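Local coordinates for phage tail sheath protein (Desulfitobacterium hafniense, PDB 3HXL) that probably serves as a subunit of the contractile tail sheath of a phage or phage-like particle, the sleeve that surrounds the inner tail tube, at residues 251-256 with 289-294; 206-211 with 262-267; 103-108 with 159-164; 114-119 with 136-141; 343-348 with 423-428. All blocks are in the same frame, centred on the assembly; numbering follows the deposited sequence.

Interaction 1 (251-256 with 289-294); sequences NGVVLA and DEAVDV
The carbonyl oxygen of V254 takes two N-H groups from the facing segment. That of V292 comes in at 2.7 Å from its N to V254 O, nearly along the C=O axis, whereas that of D293 reaches V254 O only weakly. Two successive residues facing one is a classic beta bulge, and it shifts the register of the antiparallel pair by one residue. On one flank of the bulge V254 N gives a bond of 2.9 Å to D293 O, from well above the plane of that carbonyl; on the other, A256 N reaches E290 O at 2.8 Å. D293 holds CG anti to its backbone N (chi1 -157°) and turns its carboxylate back on its own segment, where OD1 accepts from V294 N at 2.8 Å and forms a salt bridge with R297.

The packing divides between the faces. V254 and D293 lie side by side, CB to CB 3.9 Å, a partly exposed place that suits a beta-branched residue beside an acid. V253 and V294 share the other face, and the small CB of A291 fits 3.9 Å from V253 CB. V292, one of the two bulge residues, rests CG1 4.0 Å from A256 CB. The N251 side chain passes obliquely across V294, its OD1 taken by F314 N and its ND2 by P296 O.

Strand 314-317 and strand 320-323 pack against V253 and V294, helix 73-78 meets L255 and E290, and K80 holds the carboxylate of E290.

Interaction 2 (206-211 with 262-267); sequences PSTDDA and TAAQAT
P206 and A264 carry most of this small contact, with T267 beside them, and no hydrogen bond crosses it. The proline lies against the first turn of helix 263-276. Its CA comes within 3.2 Å of A264 O, a CA-H...O contact, and its CB lies 3.3 Å from the same oxygen. Lacking an N-H, P206 has no backbone donor to leave without a partner here.

A264 turns its methyl toward the other segment, where CB sits 4.0 Å from P206 C and 4.2 Å from T208 CG2; a side chain this small lets the two backbones come close. T267 has OG1 between its backbone N and carbonyl carbon (chi1 64°), from where it donates to A264 O at 2.7 Å. That hydroxyl therefore meets the oxygen which P206 also touches, and OG1 itself is 3.5 Å from P206 CA.

Both segments are set up for the helices that follow. T262 and Q265 make a capping box, in which Q265 N donates to T262 OG1 at 3.1 Å and T262 N to Q265 OE1. S207 OG accepts from D209 N in an ST turn, and D209 is the N-cap of helix 210-227.

E236 and V234 of strand 232-236 touch A264 and T267 respectively, while strand 35-40 and L74 of helix 73-78 pack on P206.

Interaction 3 (103-108 with 159-164); sequences LTVTAK and VIFSGT
V105 holds CG1 anti to its backbone N (chi1 -174°), and the chi1 of V159 (-58°) leaves its CG2 between the backbone N and the carbonyl carbon, 3.5 Å from V105 CG1. The valines cross obliquely in a tight fit, for V105 CG1 is also 3.4 Å from V159 CB. The other branch of V105, CG2, reaches the F161 ring at CD1, 4.0 Å away, and L103 CD1 meets that same ring atom at 4.0 Å. Branched aliphatic chains suit this face, which turns inward to L119 and I121 of strand 117-123 and to V133 of strand 131-137.

Between the faces the backbones pair antiparallel, with T104 opposite S162 and T106 opposite I160. Each of these hydrogen-bonded pairs has both its bonds, and the straightest joins T106 N to I160 O with an N-H...O angle of 173°.

The opposite face is mostly polar, with T104, T106 and S162 beside I160. S162 OG lies 3.1 Å from T104 CB, while T104 OG1 is bonded to T99 on the next strand. One water donates to T104 O and to I160 O, the latter at 2.8 Å, and hydrogen-bonds T106 OG1 at 2.8 Å and S162 OG at 2.6 Å.

The chemistry thus differs between the faces: apolar branches on one close the core against the second sheet, as in other beta sandwiches, and here the hydroxyls of the other hold a water against carbonyls already engaged within the sheet.

Interaction 4 (114-119 with 136-141); sequences GNDITL and LVDGAE
I117 and T118, just after a 3-10 segment that ends at D116, pair antiparallel with the end of strand 131-137. T118 and L136 form a hydrogen-bonded pair, with T118 N to L136 O at 2.8 Å and L136 N to T118 O at 2.9 Å, and D138 N reaches D116 O at 3.0 Å. Between them I117 faces V137 as a non-hydrogen-bonded pair. The chain then reverses in a type I' turn from V137 to A140, and G139 tolerates its positive phi of 83°, where a side chain would crowd the preceding carbonyl.

Among the side chains, D116 and D138 lie alongside one another and point the same way, D138 OD1 3.5 Å from D116 CB. Their carboxylates are like charges, OD2 of D116 being 3.9 Å from OD1 of D138, but R113 makes a salt bridge to each and probably offsets the repulsion. A water donates to D116 O and accepts from G139 N at 3.0 Å, tying the turn to the end of the 3-10 segment. The beta-branched I117 and V137 share the buried face, T118 and L136 the more open one.

Strand 170-174 borders strand 117-123 on its other side, and L119 packs on L103 and V105 of strand 103-107 in the second sheet of the sandwich.

Interaction 5 (343-348 with 423-428); sequences KNRVIR and WPVDSI
D426 is approached by three residues of the helix start, though D426 is poorly ordered and the details deserve caution. Its OD1 makes a salt bridge with R345 NE at 3.3 Å, the guanidinium and carboxylate planes turned 45° apart, and its backbone O accepts a hydrogen bond from K343 NZ (3.3 Å), from above the carbonyl plane. The arginine chain bends at chi3 (52°), which places NE for that salt bridge. The other carboxylate oxygen, OD2, lies 3.4 Å from K343 CD and 3.2 Å from V346 CG2, so the acid is set among aliphatic carbons as well as charge. D426 holds CG between its backbone N and carbonyl carbon (chi1 58°), which directs the group at the helix.

K343 is the N-cap residue of helix 344-364, and a carboxylate beside this end would probably also be favoured by the helix dipole. D426 itself is the centre of an inverse gamma turn in the loop between strands 415-422 and 431-438, in the C-terminal domain of the sheath protein. A long lysine suits its place, since its extended chain slides past D426 to reach the carbonyl.

V425 CG2 lies over one face of the R345 guanidinium, 4.1 Å from NH1, and NH1 also hydrogen-bonds N280 O. V346 and P424 add an apolar patch, CG2 to CB 4.2 Å, and both touch I431 of strand 431-438.

Along the chain, interactions 3 and 4 come first, then 2 and 1, interleaved, and last 5. Interaction 4 falls within the span that interaction 3 brings together, and the two touch, their centres about 14 Å apart, as the facing sheets of the beta-sandwich domain. Interactions 1 and 2 belong to the subtilisin-like domain, with alternating segments and centres about 16 Å apart; N251 O of the first meets A263 CB of the second. Interaction 5 lies in the C-terminal domain, about 27 Å from both by centres and about 57 Å from interaction 3, on the other side of the chain's centre. The contacts thus sample three domains, each with its own local packing, of an elongated subunit.

Interaction 1 (251-256 with 289-294)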
# COMPACT_ATOMS: atom_id res chain seq x y z
N ASN A 251 4.77 -17.77 6.83
CA ASN A 251 3.50 -18.46 6.99
C ASN A 251 2.30 -17.52 7.01
O ASN A 251 2.43 -16.30 6.91
CB ASN A 251 3.53 -19.34 8.26
CG ASN A 251 3.73 -18.56 9.55
OD1 ASN A 251 4.15 -17.40 9.53
ND2 ASN A 251 3.46 -19.20 10.68
N GLY A 252 1.12 -18.12 7.11
CA GLY A 252 -0.11 -17.36 7.14
C GLY A 252 -0.79 -17.49 8.48
O GLY A 252 -0.18 -17.92 9.47
N VAL A 253 -2.06 -17.14 8.52
CA VAL A 253 -2.80 -17.19 9.77
C VAL A 253 -4.21 -17.72 9.59
O VAL A 253 -4.68 -17.91 8.46
CB VAL A 253 -2.89 -15.79 10.40
CG1 VAL A 253 -1.49 -15.27 10.71
CG2 VAL A 253 -3.60 -14.84 9.45
N VAL A 254 -4.87 -17.98 10.71
CA VAL A 254 -6.24 -18.44 10.70
C VAL A 254 -7.03 -17.36 11.41
O VAL A 254 -6.72 -17.00 12.55
CB VAL A 254 -6.39 -19.78 11.45
CG1 VAL A 254 -7.83 -20.25 11.38
CG2 VAL A 254 -5.46 -20.83 10.83
N LEU A 255 -8.04 -16.84 10.72
CA LEU A 255 -8.88 -15.77 11.25
C LEU A 255 -9.98 -16.29 12.17
O LEU A 255 -10.32 -17.48 12.15
CB LEU A 255 -9.50 -14.99 10.09
CG LEU A 255 -8.53 -14.38 9.07
CD1 LEU A 255 -9.31 -13.52 8.08
CD2 LEU A 255 -7.48 -13.53 9.79
N ALA A 256 -10.55 -15.39 12.97
CA ALA A 256 -11.61 -15.78 13.90
C ALA A 256 -12.84 -16.32 13.17
O ALA A 256 -13.60 -17.10 13.73
CB ALA A 256 -12.00 -14.59 14.78
N ASP A 289 -4.21 -8.72 13.52
CA ASP A 289 -5.61 -8.40 13.81
C ASP A 289 -6.62 -9.40 13.27
O ASP A 289 -6.66 -9.67 12.06
CB ASP A 289 -5.95 -7.01 13.28
CG ASP A 289 -4.96 -5.96 13.73
OD1 ASP A 289 -4.12 -5.53 12.91
OD2 ASP A 289 -5.00 -5.58 14.92
N GLU A 290 -7.44 -9.95 14.16
CA GLU A 290 -8.50 -10.92 13.81
C GLU A 290 -8.03 -12.38 13.75
O GLU A 290 -8.85 -13.28 13.61
CB GLU A 290 -9.22 -10.51 12.50
CG GLU A 290 -10.42 -11.39 12.09
CD GLU A 290 -11.11 -10.94 10.80
OE1 GLU A 290 -10.58 -10.04 10.12
OE2 GLU A 290 -12.18 -11.50 10.48
N ALA A 291 -6.73 -12.61 13.87
CA ALA A 291 -6.19 -13.96 13.80
C ALA A 291 -6.19 -14.70 15.13
O ALA A 291 -5.92 -14.12 16.17
CB ALA A 291 -4.78 -13.92 13.23
N VAL A 292 -6.47 -16.00 15.08
CA VAL A 292 -6.49 -16.79 16.30
C VAL A 292 -5.51 -17.97 16.28
O VAL A 292 -5.36 -18.67 17.28
CB VAL A 292 -7.92 -17.30 16.61
CG1 VAL A 292 -8.85 -16.10 16.76
CG2 VAL A 292 -8.42 -18.22 15.49
N ASP A 293 -4.83 -18.17 15.16
CA ASP A 293 -3.88 -19.26 15.04
C ASP A 293 -2.99 -18.95 13.83
O ASP A 293 -3.24 -17.98 13.12
CB ASP A 293 -4.63 -20.59 14.83
CG ASP A 293 -3.83 -21.81 15.26
OD1 ASP A 293 -2.60 -21.69 15.47
OD2 ASP A 293 -4.43 -22.90 15.38
N VAL A 294 -1.96 -19.76 13.61
CA VAL A 294 -1.09 -19.54 12.46
C VAL A 294 -1.10 -20.80 11.61
O VAL A 294 -1.45 -21.88 12.09
CB VAL A 294 0.37 -19.20 12.91
CG1 VAL A 294 0.33 -18.05 13.92
CG2 VAL A 294 1.04 -20.42 13.53

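Interaction 2 (206-211 with 262-267)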
# COMPACT_ATOMS: atom_id res chain seq x y z
N PRO A 206 1.16 -10.04 -3.07
CA PRO A 206 0.45 -11.26 -2.68
C PRO A 206 0.47 -12.28 -3.81
O PRO A 206 -0.57 -12.71 -4.32
CB PRO A 206 -0.96 -10.74 -2.40
CG PRO A 206 -1.13 -9.71 -3.46
CD PRO A 206 0.20 -8.96 -3.39
N SER A 207 1.69 -12.68 -4.19
CA SER A 207 1.91 -13.62 -5.28
C SER A 207 3.04 -14.59 -4.94
O SER A 207 3.99 -14.24 -4.25
CB SER A 207 2.28 -12.82 -6.53
OG SER A 207 2.70 -13.66 -7.59
N THR A 208 2.93 -15.83 -5.42
CA THR A 208 3.97 -16.82 -5.16
C THR A 208 4.97 -16.87 -6.31
O THR A 208 5.91 -17.67 -6.29
CB THR A 208 3.37 -18.23 -4.99
OG1 THR A 208 2.68 -18.59 -6.19
CG2 THR A 208 2.40 -18.26 -3.82
N ASP A 209 4.78 -16.02 -7.31
CA ASP A 209 5.65 -15.98 -8.49
C ASP A 209 7.09 -15.57 -8.16
O ASP A 209 7.36 -14.40 -7.88
CB ASP A 209 5.06 -15.01 -9.52
CG ASP A 209 5.71 -15.16 -10.89
OD1 ASP A 209 6.96 -15.17 -10.97
OD2 ASP A 209 4.97 -15.27 -11.89
N ASP A 210 8.01 -16.53 -8.22
CA ASP A 210 9.42 -16.27 -7.90
C ASP A 210 10.06 -15.19 -8.77
O ASP A 210 10.90 -14.42 -8.29
CB ASP A 210 10.24 -17.55 -8.00
CG ASP A 210 9.83 -18.59 -6.98
OD1 ASP A 210 9.71 -18.25 -5.78
OD2 ASP A 210 9.62 -19.76 -7.37
N ALA A 211 9.69 -15.14 -10.05
CA ALA A 211 10.23 -14.14 -10.96
C ALA A 211 9.81 -12.74 -10.53
O ALA A 211 10.61 -11.80 -10.58
CB ALA A 211 9.75 -14.42 -12.38
N THR A 262 -3.05 -17.60 3.35
CA THR A 262 -1.72 -18.10 3.01
C THR A 262 -0.69 -17.03 3.30
O THR A 262 -1.03 -15.90 3.63
CB THR A 262 -1.60 -18.41 1.51
OG1 THR A 262 -1.86 -17.21 0.77
CG2 THR A 262 -2.58 -19.48 1.10
N ALA A 263 0.59 -17.39 3.17
CA ALA A 263 1.66 -16.42 3.40
C ALA A 263 1.53 -15.31 2.37
O ALA A 263 1.72 -14.13 2.68
CB ALA A 263 3.01 -17.10 3.29
N ALA A 264 1.22 -15.69 1.13
CA ALA A 264 1.06 -14.71 0.06
C ALA A 264 -0.03 -13.69 0.42
O ALA A 264 0.13 -12.49 0.22
CB ALA A 264 0.71 -15.40 -1.25
N GLN A 265 -1.15 -14.19 0.94
CA GLN A 265 -2.25 -13.30 1.32
C GLN A 265 -1.88 -12.46 2.54
O GLN A 265 -2.34 -11.32 2.69
CB GLN A 265 -3.50 -14.11 1.65
CG GLN A 265 -4.13 -14.84 0.47
CD GLN A 265 -5.32 -15.65 0.91
OE1 GLN A 265 -5.18 -16.56 1.72
NE2 GLN A 265 -6.50 -15.32 0.39
N ALA A 266 -1.06 -13.04 3.41
CA ALA A 266 -0.62 -12.37 4.63
C ALA A 266 0.27 -11.15 4.36
O ALA A 266 0.41 -10.29 5.22
CB ALA A 266 0.11 -13.37 5.54
N THR A 267 0.86 -11.07 3.17
CA THR A 267 1.71 -9.93 2.84
C THR A 267 0.90 -8.63 2.90
O THR A 267 1.46 -7.57 3.18
CB THR A 267 2.34 -10.04 1.42
OG1 THR A 267 1.30 -10.03 0.43
CG2 THR A 267 3.16 -11.33 1.29

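Interaction 3 (103-108 with 159-164)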
# COMPACT_ATOMS: atom_id res chain seq x y z
N LEU A 103 -31.63 -2.82 -27.85
CA LEU A 103 -30.79 -2.42 -26.72
C LEU A 103 -29.68 -3.38 -26.35
O LEU A 103 -29.88 -4.60 -26.27
CB LEU A 103 -31.67 -2.21 -25.48
CG LEU A 103 -30.93 -1.80 -24.20
CD1 LEU A 103 -30.38 -0.40 -24.35
CD2 LEU A 103 -31.90 -1.87 -23.02
N THR A 104 -28.50 -2.82 -26.12
CA THR A 104 -27.36 -3.61 -25.69
C THR A 104 -26.91 -2.98 -24.38
O THR A 104 -26.81 -1.76 -24.27
CB THR A 104 -26.21 -3.58 -26.72
OG1 THR A 104 -26.56 -4.39 -27.85
CG2 THR A 104 -24.93 -4.12 -26.10
N VAL A 105 -26.69 -3.83 -23.38
CA VAL A 105 -26.25 -3.39 -22.06
C VAL A 105 -24.89 -4.03 -21.82
O VAL A 105 -24.76 -5.26 -21.85
CB VAL A 105 -27.21 -3.87 -20.96
CG1 VAL A 105 -26.80 -3.26 -19.62
CG2 VAL A 105 -28.64 -3.48 -21.31
N THR A 106 -23.89 -3.20 -21.59
CA THR A 106 -22.53 -3.66 -21.38
C THR A 106 -21.98 -3.18 -20.04
O THR A 106 -22.15 -2.02 -19.66
CB THR A 106 -21.62 -3.15 -22.51
OG1 THR A 106 -22.23 -3.44 -23.77
CG2 THR A 106 -20.25 -3.80 -22.45
N ALA A 107 -21.32 -4.09 -19.32
CA ALA A 107 -20.73 -3.77 -18.02
C ALA A 107 -19.78 -2.58 -18.14
O ALA A 107 -19.13 -2.40 -19.17
CB ALA A 107 -19.98 -4.99 -17.49
N LYS A 108 -19.71 -1.77 -17.09
CA LYS A 108 -18.85 -0.60 -17.08
C LYS A 108 -17.38 -1.02 -17.12
O LYS A 108 -16.56 -0.38 -17.79
CB LYS A 108 -19.11 0.24 -15.83
CG LYS A 108 -18.35 1.57 -15.79
CD LYS A 108 -18.74 2.38 -14.57
CE LYS A 108 -18.02 3.72 -14.53
NZ LYS A 108 -18.41 4.49 -13.31
N VAL A 159 -23.56 -0.25 -15.71
CA VAL A 159 -23.57 -0.54 -17.14
C VAL A 159 -23.71 0.67 -18.04
O VAL A 159 -24.06 1.77 -17.61
CB VAL A 159 -24.71 -1.51 -17.51
CG1 VAL A 159 -24.58 -2.81 -16.72
CG2 VAL A 159 -26.06 -0.86 -17.24
N ILE A 160 -23.42 0.44 -19.32
CA ILE A 160 -23.52 1.46 -20.36
C ILE A 160 -24.57 0.94 -21.34
O ILE A 160 -24.52 -0.22 -21.75
CB ILE A 160 -22.18 1.63 -21.12
CG1 ILE A 160 -21.07 2.08 -20.16
CG2 ILE A 160 -22.35 2.62 -22.26
CD1 ILE A 160 -21.31 3.45 -19.55
N PHE A 161 -25.51 1.80 -21.70
CA PHE A 161 -26.57 1.42 -22.63
C PHE A 161 -26.19 1.83 -24.05
O PHE A 161 -25.68 2.93 -24.27
CB PHE A 161 -27.88 2.08 -22.24
CG PHE A 161 -28.38 1.68 -20.88
CD1 PHE A 161 -28.94 0.43 -20.67
CD2 PHE A 161 -28.26 2.55 -19.81
CE1 PHE A 161 -29.39 0.06 -19.41
CE2 PHE A 161 -28.71 2.19 -18.54
CZ PHE A 161 -29.27 0.94 -18.34
N SER A 162 -26.43 0.95 -25.01
CA SER A 162 -26.11 1.24 -26.40
C SER A 162 -27.21 0.74 -27.33
O SER A 162 -28.00 -0.13 -26.96
CB SER A 162 -24.78 0.59 -26.79
OG SER A 162 -24.82 -0.82 -26.63
N GLY A 163 -27.26 1.30 -28.53
CA GLY A 163 -28.27 0.91 -29.49
C GLY A 163 -29.16 2.08 -29.85
O GLY A 163 -28.94 3.20 -29.39
N THR A 164 -30.17 1.83 -30.67
CA THR A 164 -31.08 2.89 -31.08
C THR A 164 -32.47 2.34 -31.37
O THR A 164 -32.64 1.17 -31.68
CB THR A 164 -30.54 3.60 -32.34
OG1 THR A 164 -31.54 4.49 -32.86
CG2 THR A 164 -30.17 2.58 -33.40
O HOH W 1 -23.79 -1.12 -24.28

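Interaction 4 (114-119 with 136-141)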
# COMPACT_ATOMS: atom_id res chain seq x y z
N GLY A 114 -19.26 -8.69 -13.94
CA GLY A 114 -20.27 -8.27 -14.89
C GLY A 114 -21.35 -9.32 -15.08
O GLY A 114 -22.49 -8.99 -15.42
N ASN A 115 -21.01 -10.59 -14.86
CA ASN A 115 -21.99 -11.65 -15.02
C ASN A 115 -23.02 -11.70 -13.89
O ASN A 115 -23.98 -12.47 -13.94
CB ASN A 115 -21.31 -13.02 -15.14
CG ASN A 115 -20.30 -13.08 -16.27
OD1 ASN A 115 -20.58 -12.63 -17.39
ND2 ASN A 115 -19.14 -13.65 -15.99
N ASP A 116 -22.83 -10.88 -12.86
CA ASP A 116 -23.78 -10.84 -11.75
C ASP A 116 -24.81 -9.74 -11.98
O ASP A 116 -25.62 -9.44 -11.11
CB ASP A 116 -23.08 -10.56 -10.42
CG ASP A 116 -22.07 -11.63 -10.05
OD1 ASP A 116 -22.23 -12.79 -10.49
OD2 ASP A 116 -21.11 -11.31 -9.31
N ILE A 117 -24.76 -9.14 -13.17
CA ILE A 117 -25.69 -8.08 -13.52
C ILE A 117 -26.81 -8.64 -14.38
O ILE A 117 -26.57 -9.48 -15.25
CB ILE A 117 -24.98 -6.96 -14.30
CG1 ILE A 117 -23.72 -6.51 -13.54
CG2 ILE A 117 -25.92 -5.77 -14.49
CD1 ILE A 117 -22.90 -5.46 -14.26
N THR A 118 -28.03 -8.19 -14.13
CA THR A 118 -29.18 -8.64 -14.91
C THR A 118 -30.06 -7.46 -15.28
O THR A 118 -30.36 -6.61 -14.45
CB THR A 118 -30.02 -9.67 -14.12
OG1 THR A 118 -29.23 -10.83 -13.85
CG2 THR A 118 -31.25 -10.09 -14.94
N LEU A 119 -30.46 -7.43 -16.55
CA LEU A 119 -31.32 -6.36 -17.06
C LEU A 119 -32.79 -6.75 -16.97
O LEU A 119 -33.16 -7.89 -17.26
CB LEU A 119 -30.97 -6.07 -18.52
CG LEU A 119 -31.95 -5.16 -19.27
CD1 LEU A 119 -31.85 -3.75 -18.73
CD2 LEU A 119 -31.65 -5.20 -20.75
N LEU A 136 -30.09 -4.94 -12.13
CA LEU A 136 -29.97 -5.78 -10.95
C LEU A 136 -28.57 -6.36 -10.81
O LEU A 136 -27.94 -6.74 -11.79
CB LEU A 136 -30.98 -6.93 -10.99
CG LEU A 136 -32.43 -6.64 -10.58
CD1 LEU A 136 -33.03 -5.55 -11.43
CD2 LEU A 136 -33.23 -7.93 -10.71
N VAL A 137 -28.12 -6.43 -9.56
CA VAL A 137 -26.81 -6.99 -9.23
C VAL A 137 -27.06 -7.99 -8.12
O VAL A 137 -27.48 -7.62 -7.02
CB VAL A 137 -25.85 -5.90 -8.73
CG1 VAL A 137 -24.52 -6.53 -8.35
CG2 VAL A 137 -25.64 -4.85 -9.82
N ASP A 138 -26.81 -9.27 -8.41
CA ASP A 138 -27.05 -10.34 -7.45
C ASP A 138 -28.52 -10.32 -7.04
O ASP A 138 -28.85 -10.55 -5.88
CB ASP A 138 -26.17 -10.18 -6.20
CG ASP A 138 -24.71 -10.50 -6.47
OD1 ASP A 138 -24.43 -11.40 -7.28
OD2 ASP A 138 -23.85 -9.85 -5.85
N GLY A 139 -29.39 -10.02 -8.00
CA GLY A 139 -30.82 -9.99 -7.73
C GLY A 139 -31.35 -8.70 -7.12
O GLY A 139 -32.55 -8.49 -7.08
N ALA A 140 -30.45 -7.84 -6.64
CA ALA A 140 -30.87 -6.58 -6.04
C ALA A 140 -30.88 -5.44 -7.05
O ALA A 140 -29.91 -5.23 -7.78
CB ALA A 140 -29.94 -6.24 -4.87
N GLU A 141 -31.98 -4.71 -7.09
CA GLU A 141 -32.11 -3.58 -8.01
C GLU A 141 -31.35 -2.38 -7.46
O GLU A 141 -31.70 -1.85 -6.40
CB GLU A 141 -33.59 -3.21 -8.19
CG GLU A 141 -33.82 -1.95 -9.00
CD GLU A 141 -35.29 -1.60 -9.11
OE1 GLU A 141 -36.03 -2.37 -9.76
OE2 GLU A 141 -35.70 -0.56 -8.54
O HOH W 2 -25.11 -13.31 -9.58
O HOH W 3 -28.59 -10.09 -10.89

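Interaction 5 (343-348 with 423-428)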
# COMPACT_ATOMS: atom_id res chain seq x y z
N LYS A 343 16.18 -5.14 11.67
CA LYS A 343 14.99 -4.78 12.44
C LYS A 343 14.20 -3.70 11.70
O LYS A 343 14.72 -2.64 11.38
CB LYS A 343 15.39 -4.28 13.83
CG LYS A 343 16.17 -5.32 14.64
CD LYS A 343 16.63 -4.79 16.00
CE LYS A 343 17.45 -5.85 16.75
NZ LYS A 343 17.96 -5.37 18.06
N ASN A 344 12.93 -3.98 11.43
CA ASN A 344 12.12 -3.03 10.68
C ASN A 344 11.91 -1.68 11.36
O ASN A 344 11.76 -0.66 10.68
CB ASN A 344 10.80 -3.68 10.29
CG ASN A 344 11.00 -4.74 9.22
OD1 ASN A 344 11.75 -4.51 8.27
ND2 ASN A 344 10.36 -5.90 9.38
N ARG A 345 11.92 -1.65 12.69
CA ARG A 345 11.78 -0.38 13.38
C ARG A 345 13.03 0.46 13.13
O ARG A 345 12.96 1.68 13.00
CB ARG A 345 11.59 -0.57 14.89
CG ARG A 345 11.72 0.75 15.66
CD ARG A 345 11.15 0.68 17.06
NE ARG A 345 11.69 -0.44 17.82
CZ ARG A 345 11.36 -0.72 19.08
NH1 ARG A 345 10.49 0.06 19.72
NH2 ARG A 345 11.89 -1.77 19.68
N VAL A 346 14.19 -0.19 13.06
CA VAL A 346 15.43 0.54 12.79
C VAL A 346 15.31 1.14 11.39
O VAL A 346 15.64 2.31 11.17
CB VAL A 346 16.67 -0.38 12.88
CG1 VAL A 346 17.91 0.33 12.33
CG2 VAL A 346 16.91 -0.78 14.33
N ILE A 347 14.82 0.35 10.46
CA ILE A 347 14.64 0.83 9.09
C ILE A 347 13.66 2.01 9.06
O ILE A 347 13.88 2.98 8.31
CB ILE A 347 14.13 -0.30 8.16
CG1 ILE A 347 15.19 -1.40 8.06
CG2 ILE A 347 13.83 0.25 6.77
CD1 ILE A 347 16.57 -0.91 7.65
N ARG A 348 12.59 1.96 9.85
CA ARG A 348 11.64 3.06 9.88
C ARG A 348 12.28 4.36 10.37
O ARG A 348 12.04 5.42 9.80
CB ARG A 348 10.42 2.74 10.76
CG ARG A 348 9.40 1.79 10.12
CD ARG A 348 8.12 1.66 10.98
NE ARG A 348 8.21 0.67 12.06
CZ ARG A 348 8.19 -0.65 11.88
NH1 ARG A 348 8.10 -1.15 10.65
NH2 ARG A 348 8.23 -1.47 12.92
N TRP A 423 21.19 6.85 17.64
CA TRP A 423 21.14 5.59 18.37
C TRP A 423 19.69 5.11 18.47
O TRP A 423 18.94 5.58 19.32
CB TRP A 423 21.71 5.79 19.77
CG TRP A 423 22.47 4.61 20.28
CD1 TRP A 423 22.15 3.30 20.13
CD2 TRP A 423 23.68 4.65 21.04
NE1 TRP A 423 23.08 2.51 20.75
CE2 TRP A 423 24.04 3.31 21.32
CE3 TRP A 423 24.51 5.68 21.51
CZ2 TRP A 423 25.18 2.97 22.06
CZ3 TRP A 423 25.64 5.35 22.25
CH2 TRP A 423 25.97 4.00 22.51
N PRO A 424 19.28 4.19 17.59
CA PRO A 424 17.91 3.67 17.62
C PRO A 424 17.65 2.98 18.95
O PRO A 424 18.53 2.31 19.48
CB PRO A 424 17.89 2.67 16.46
CG PRO A 424 18.88 3.25 15.50
CD PRO A 424 20.01 3.66 16.42
N VAL A 425 16.45 3.15 19.49
CA VAL A 425 16.11 2.53 20.77
C VAL A 425 16.32 1.02 20.78
O VAL A 425 16.78 0.45 21.77
CB VAL A 425 14.65 2.82 21.15
CG1 VAL A 425 14.50 4.27 21.54
CG2 VAL A 425 13.74 2.48 19.98
N ASP A 426 15.98 0.37 19.67
CA ASP A 426 16.15 -1.08 19.58
C ASP A 426 17.49 -1.41 18.96
O ASP A 426 17.57 -2.12 17.96
CB ASP A 426 15.00 -1.69 18.76
CG ASP A 426 14.91 -1.12 17.36
OD1 ASP A 426 14.92 0.12 17.21
OD2 ASP A 426 14.81 -1.92 16.41
N SER A 427 18.56 -0.90 19.57
CA SER A 427 19.91 -1.13 19.08
C SER A 427 20.92 -0.60 20.10
O SER A 427 20.83 0.55 20.52
CB SER A 427 20.10 -0.42 17.74
OG SER A 427 21.39 -0.63 17.21
N ILE A 428 21.86 -1.45 20.51
CA ILE A 428 22.87 -1.04 21.48
C ILE A 428 24.13 -0.55 20.78
O ILE A 428 25.22 -0.55 21.36
CB ILE A 428 23.25 -2.20 22.44
CG1 ILE A 428 23.91 -3.34 21.66
CG2 ILE A 428 22.01 -2.68 23.18
CD1 ILE A 428 23.00 -4.05 20.67